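Local structure of enoyl-CoA hydratase subunit II (Geobacillus kaustophilus, 2EJ5) at residues W185-E188 with V189-A193; L235-D238 with H239-G242. The protein probably catalyses the hydration of enoyl-CoA thioesters, as a member of the enoyl-CoA hydratase/isomerase (crotonase) family with a likely part in phenylacetic acid breakdown. All coordinates share one frame; numbering follows the deposited sequence.

Neither contact closes a long loop: each lies within one continuous run of chain and joins residues three to five positions apart. Following the chain from the N terminus, contact 1 comes first, in the opening turns of helix 185-197, shortly after strand 178-180, outermost within this chain in the six-stranded sheet; its buried residues face the sheet. Contact 2 follows in series, after helices 201-216 and 219-235, at the start of helix 237-246, where the chain turns from one helix into the next and meets both the C-terminal tail and a second subunit. The two do not nest or cross; the centres of contacts 1 and 2 are about 27 Å apart, and the nearest atoms of contacts 1 and 2 are about 13 Å apart.

Contact 1: residues W185-E188 with V189-A193; sequences WEEE and VKQFA
V189 sets its CG2 methyl over the face of the six-membered ring of W185, one helical turn earlier. This CH-pi contact runs 3.5 Å from V189 CG2 to the ring centroid, only 4° off the ring normal, so the methyl sits almost squarely above the benzene half of the indole. The torsions suit this: W185 holds CG anti to its own nitrogen (chi1 178°), and V189 has CG2 beside its backbone nitrogen and anti to the carbonyl carbon, above the ring. On the solvent-facing side, the aliphatic CG of K190 rests 3.3 Å from the carbonyl O of E187, and K190 CD lies 3.6 Å from E187 OE1; the charges themselves stay farther apart, with E187 OE1 and K190 NZ separated by 4.6 Å.

Backbone bonds tie the two segments together in successive i to i+4 steps. V189 N donates to W185 O at 3.1 Å, nearly straight at 170°, and K190, Q191 and F192 repeat the step to E186, E187 and E188. The buried ring of W185 also packs on A100, S122 and I180, while V189 meets A100 and L120. Were W185 an alanine, the V189 methyl would probably lose the aromatic surface beneath it, and a gap is likely to open against these strands. The result is an amphipathic alpha-helix, acidic residues outward and W185, V189 and F192 inward, covering the central beta-sheet of the crotonase fold.

Contact 2: residues L235-D238 with H239-G242; sequences LTSD and HREG
R240 folds back toward L235, T236 and S237 through two torsions: chi1 of 57° places CG between the backbone nitrogen and the carbonyl carbon, and chi3 of 86° bends the chain toward the preceding turn. R240 CG then lies 3.2 Å from S237 O, and the T236 carbonyl O stands 3.8 Å above the centre of the guanidinium plane. R240 NH2 comes within 2.9 Å of L235 O. In the plane of the group, at its edge, a water accepts from R240 NH1 at 2.8 Å, donates to L235 O and hydrogen-bonds S237 OG at 3.1 Å, so one molecule bridges the arginine to two residues at the turn.

T236 occupies the N-cap position, although its side chain makes no capping bond; its CG2 methyl instead packs 3.7 Å from H239 CB. The first helical bonds follow: E241 N to S237 O at 2.9 Å, and G242 N to D238 O. The acidic groups look to the C-terminal tail, D238 receiving the backbone NH groups of Q255 and G256, while E241 OE2 forms a salt bridge with R250 and accepts a hydrogen bond from L253 N. H239 ND1 hydrogen-bonds V134 O of the second subunit, and the H239 ring meets that of H75 of the same second subunit. This is the N-terminal turn of a short helix after a helix-to-helix bend, joining the tail and the subunit interface of the crotonase-type assembly.

Contact 1: residues W185-E188 with V189-A193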
loop_
_atom_site.group_PDB
_atom_site.type_symbol
_atom_site.label_atom_id
_atom_site.label_comp_id
_atom_site.label_asym_id
_atom_site.label_seq_id
_atom_site.Cartn_x
_atom_site.Cartn_y
_atom_site.Cartn_z
ATOM N N TRP A 185 2.727 -25.782 -17.353
ATOM C CA TRP A 185 3.350 -24.490 -17.537
ATOM C C TRP A 185 3.090 -23.884 -18.908
ATOM O O TRP A 185 2.481 -22.806 -18.999
ATOM C CB TRP A 185 4.857 -24.604 -17.281
ATOM C CG TRP A 185 5.588 -23.304 -17.494
ATOM C CD1 TRP A 185 6.521 -23.013 -18.471
ATOM C CD2 TRP A 185 5.425 -22.106 -16.721
ATOM N NE1 TRP A 185 6.954 -21.699 -18.336
ATOM C CE2 TRP A 185 6.288 -21.125 -17.276
ATOM C CE3 TRP A 185 4.644 -21.770 -15.600
ATOM C CZ2 TRP A 185 6.392 -19.845 -16.741
ATOM C CZ3 TRP A 185 4.735 -20.484 -15.091
ATOM C CH2 TRP A 185 5.609 -19.547 -15.653
ATOM N N GLU A 186 3.528 -24.562 -19.981
ATOM C CA GLU A 186 3.449 -23.931 -21.302
ATOM C C GLU A 186 1.990 -23.589 -21.680
ATOM O O GLU A 186 1.709 -22.526 -22.229
ATOM C CB GLU A 186 4.123 -24.775 -22.411
ATOM C CG GLU A 186 5.541 -25.292 -22.121
ATOM C CD GLU A 186 6.646 -24.225 -22.281
ATOM O OE1 GLU A 186 6.364 -23.113 -22.798
ATOM O OE2 GLU A 186 7.811 -24.513 -21.895
ATOM N N GLU A 187 1.057 -24.490 -21.366
ATOM C CA GLU A 187 -0.333 -24.283 -21.773
ATOM C C GLU A 187 -1.015 -23.202 -20.948
ATOM O O GLU A 187 -1.763 -22.395 -21.493
ATOM C CB GLU A 187 -1.160 -25.583 -21.715
ATOM C CG GLU A 187 -2.626 -25.382 -22.105
ATOM C CD GLU A 187 -2.849 -25.137 -23.592
ATOM O OE1 GLU A 187 -1.909 -25.279 -24.409
ATOM O OE2 GLU A 187 -3.989 -24.795 -23.956
ATOM N N GLU A 188 -0.779 -23.181 -19.646
ATOM C CA GLU A 188 -1.452 -22.170 -18.807
ATOM C C GLU A 188 -0.967 -20.761 -19.078
ATOM O O GLU A 188 -1.770 -19.810 -19.036
ATOM C CB GLU A 188 -1.297 -22.477 -17.332
ATOM C CG GLU A 188 -1.940 -23.749 -16.946
ATOM C CD GLU A 188 -3.272 -23.540 -16.307
ATOM O OE1 GLU A 188 -4.080 -22.691 -16.801
ATOM O OE2 GLU A 188 -3.498 -24.243 -15.293
ATOM N N VAL A 189 0.346 -20.619 -19.306
ATOM C CA VAL A 189 0.907 -19.346 -19.741
ATOM C C VAL A 189 0.279 -18.895 -21.064
ATOM O O VAL A 189 -0.219 -17.772 -21.166
ATOM C CB VAL A 189 2.467 -19.399 -19.853
ATOM C CG1 VAL A 189 2.996 -18.150 -20.486
ATOM C CG2 VAL A 189 3.081 -19.615 -18.472
ATOM N N LYS A 190 0.297 -19.757 -22.083
ATOM C CA LYS A 190 -0.333 -19.361 -23.339
ATOM C C LYS A 190 -1.808 -19.004 -23.187
ATOM O O LYS A 190 -2.242 -18.038 -23.767
ATOM C CB LYS A 190 -0.053 -20.323 -24.532
ATOM C CG LYS A 190 -0.793 -21.607 -24.600
ATOM C CD LYS A 190 -0.662 -22.297 -26.026
ATOM C CE LYS A 190 -1.695 -21.812 -27.042
ATOM N NZ LYS A 190 -1.712 -22.706 -28.259
ATOM N N GLN A 191 -2.573 -19.755 -22.406
ATOM C CA GLN A 191 -4.000 -19.442 -22.287
ATOM C C GLN A 191 -4.235 -18.084 -21.575
ATOM O O GLN A 191 -5.150 -17.342 -21.925
ATOM C CB GLN A 191 -4.734 -20.556 -21.513
ATOM C CG GLN A 191 -4.759 -21.931 -22.231
ATOM C CD GLN A 191 -5.781 -22.879 -21.608
ATOM O OE1 GLN A 191 -5.843 -24.075 -21.954
ATOM N NE2 GLN A 191 -6.589 -22.355 -20.686
ATOM N N PHE A 192 -3.406 -17.784 -20.567
ATOM C CA PHE A 192 -3.525 -16.504 -19.821
ATOM C C PHE A 192 -3.214 -15.340 -20.763
ATOM O O PHE A 192 -3.969 -14.380 -20.843
ATOM C CB PHE A 192 -2.582 -16.520 -18.588
ATOM C CG PHE A 192 -2.790 -15.352 -17.638
ATOM C CD1 PHE A 192 -3.785 -15.401 -16.673
ATOM C CD2 PHE A 192 -1.971 -14.224 -17.708
ATOM C CE1 PHE A 192 -3.979 -14.331 -15.791
ATOM C CE2 PHE A 192 -2.160 -13.132 -16.842
ATOM C CZ PHE A 192 -3.158 -13.187 -15.884
ATOM N N ALA A 193 -2.106 -15.445 -21.505
ATOM C CA ALA A 193 -1.745 -14.426 -22.484
ATOM C C ALA A 193 -2.785 -14.287 -23.599
ATOM O O ALA A 193 -3.161 -13.173 -23.960
ATOM C CB ALA A 193 -0.348 -14.682 -23.061
#

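Contact 2: residues L235-D238 with H239-G242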
loop_
_atom_site.group_PDB
_atom_site.type_symbol
_atom_site.label_atom_id
_atom_site.label_comp_id
_atom_site.label_asym_id
_atom_site.label_seq_id
_atom_site.Cartn_x
_atom_site.Cartn_y
_atom_site.Cartn_z
ATOM N N LEU A 235 -15.189 6.145 -27.024
ATOM C CA LEU A 235 -15.258 6.412 -28.448
ATOM C C LEU A 235 -14.835 5.191 -29.231
ATOM O O LEU A 235 -15.042 5.117 -30.433
ATOM C CB LEU A 235 -14.345 7.596 -28.806
ATOM C CG LEU A 235 -14.897 8.991 -28.499
ATOM C CD1 LEU A 235 -13.761 10.005 -28.605
ATOM C CD2 LEU A 235 -16.040 9.326 -29.494
ATOM N N THR A 236 -14.263 4.230 -28.509
ATOM C CA THR A 236 -13.574 3.092 -29.032
ATOM C C THR A 236 -14.585 2.093 -29.665
ATOM O O THR A 236 -15.776 2.071 -29.300
ATOM C CB THR A 236 -12.784 2.522 -27.807
ATOM O OG1 THR A 236 -11.360 2.460 -28.011
ATOM C CG2 THR A 236 -13.394 1.276 -27.209
ATOM N N SER A 237 -14.139 1.283 -30.622
ATOM C CA SER A 237 -15.056 0.305 -31.247
ATOM C C SER A 237 -15.381 -0.794 -30.238
ATOM O O SER A 237 -16.492 -1.328 -30.196
ATOM C CB SER A 237 -14.444 -0.331 -32.498
ATOM O OG SER A 237 -14.488 0.584 -33.573
ATOM N N ASP A 238 -14.401 -1.101 -29.401
ATOM C CA ASP A 238 -14.593 -2.135 -28.401
ATOM C C ASP A 238 -15.723 -1.809 -27.446
ATOM O O ASP A 238 -16.501 -2.681 -27.107
ATOM C CB ASP A 238 -13.268 -2.428 -27.700
ATOM C CG ASP A 238 -12.424 -3.412 -28.479
ATOM O OD1 ASP A 238 -12.903 -3.942 -29.516
ATOM O OD2 ASP A 238 -11.296 -3.696 -28.059
ATOM N N HIS A 239 -15.844 -0.550 -27.045
ATOM C CA HIS A 239 -16.926 -0.122 -26.176
ATOM C C HIS A 239 -18.297 -0.397 -26.817
ATOM O O HIS A 239 -19.199 -0.923 -26.142
ATOM C CB HIS A 239 -16.797 1.370 -25.808
ATOM C CG HIS A 239 -17.985 1.921 -25.086
ATOM N ND1 HIS A 239 -18.582 1.269 -24.025
ATOM C CD2 HIS A 239 -18.682 3.066 -25.261
ATOM C CE1 HIS A 239 -19.596 1.991 -23.578
ATOM N NE2 HIS A 239 -19.672 3.092 -24.305
ATOM N N ARG A 240 -18.476 0.022 -28.080
ATOM C CA ARG A 240 -19.761 -0.235 -28.758
ATOM C C ARG A 240 -20.027 -1.728 -29.028
ATOM O O ARG A 240 -21.151 -2.154 -28.938
ATOM C CB ARG A 240 -19.989 0.664 -29.970
ATOM C CG ARG A 240 -18.946 0.620 -31.055
ATOM C CD ARG A 240 -19.377 1.573 -32.223
ATOM N NE ARG A 240 -18.930 2.932 -31.968
ATOM C CZ ARG A 240 -17.735 3.393 -32.336
ATOM N NH1 ARG A 240 -16.881 2.612 -32.979
ATOM N NH2 ARG A 240 -17.392 4.639 -32.059
ATOM N N GLU A 241 -18.999 -2.529 -29.276
ATOM C CA GLU A 241 -19.177 -4.006 -29.242
ATOM C C GLU A 241 -19.632 -4.532 -27.855
ATOM O O GLU A 241 -20.557 -5.351 -27.760
ATOM C CB GLU A 241 -17.918 -4.723 -29.737
ATOM C CG GLU A 241 -17.880 -6.212 -29.507
ATOM C CD GLU A 241 -18.816 -7.040 -30.416
ATOM O OE1 GLU A 241 -19.541 -6.463 -31.261
ATOM O OE2 GLU A 241 -18.827 -8.276 -30.256
ATOM N N GLY A 242 -19.024 -4.029 -26.785
ATOM C CA GLY A 242 -19.363 -4.456 -25.422
ATOM C C GLY A 242 -20.797 -4.167 -25.045
ATOM O O GLY A 242 -21.443 -4.983 -24.386
HETATM O O HOH W 1 -14.278 3.626 -33.227
#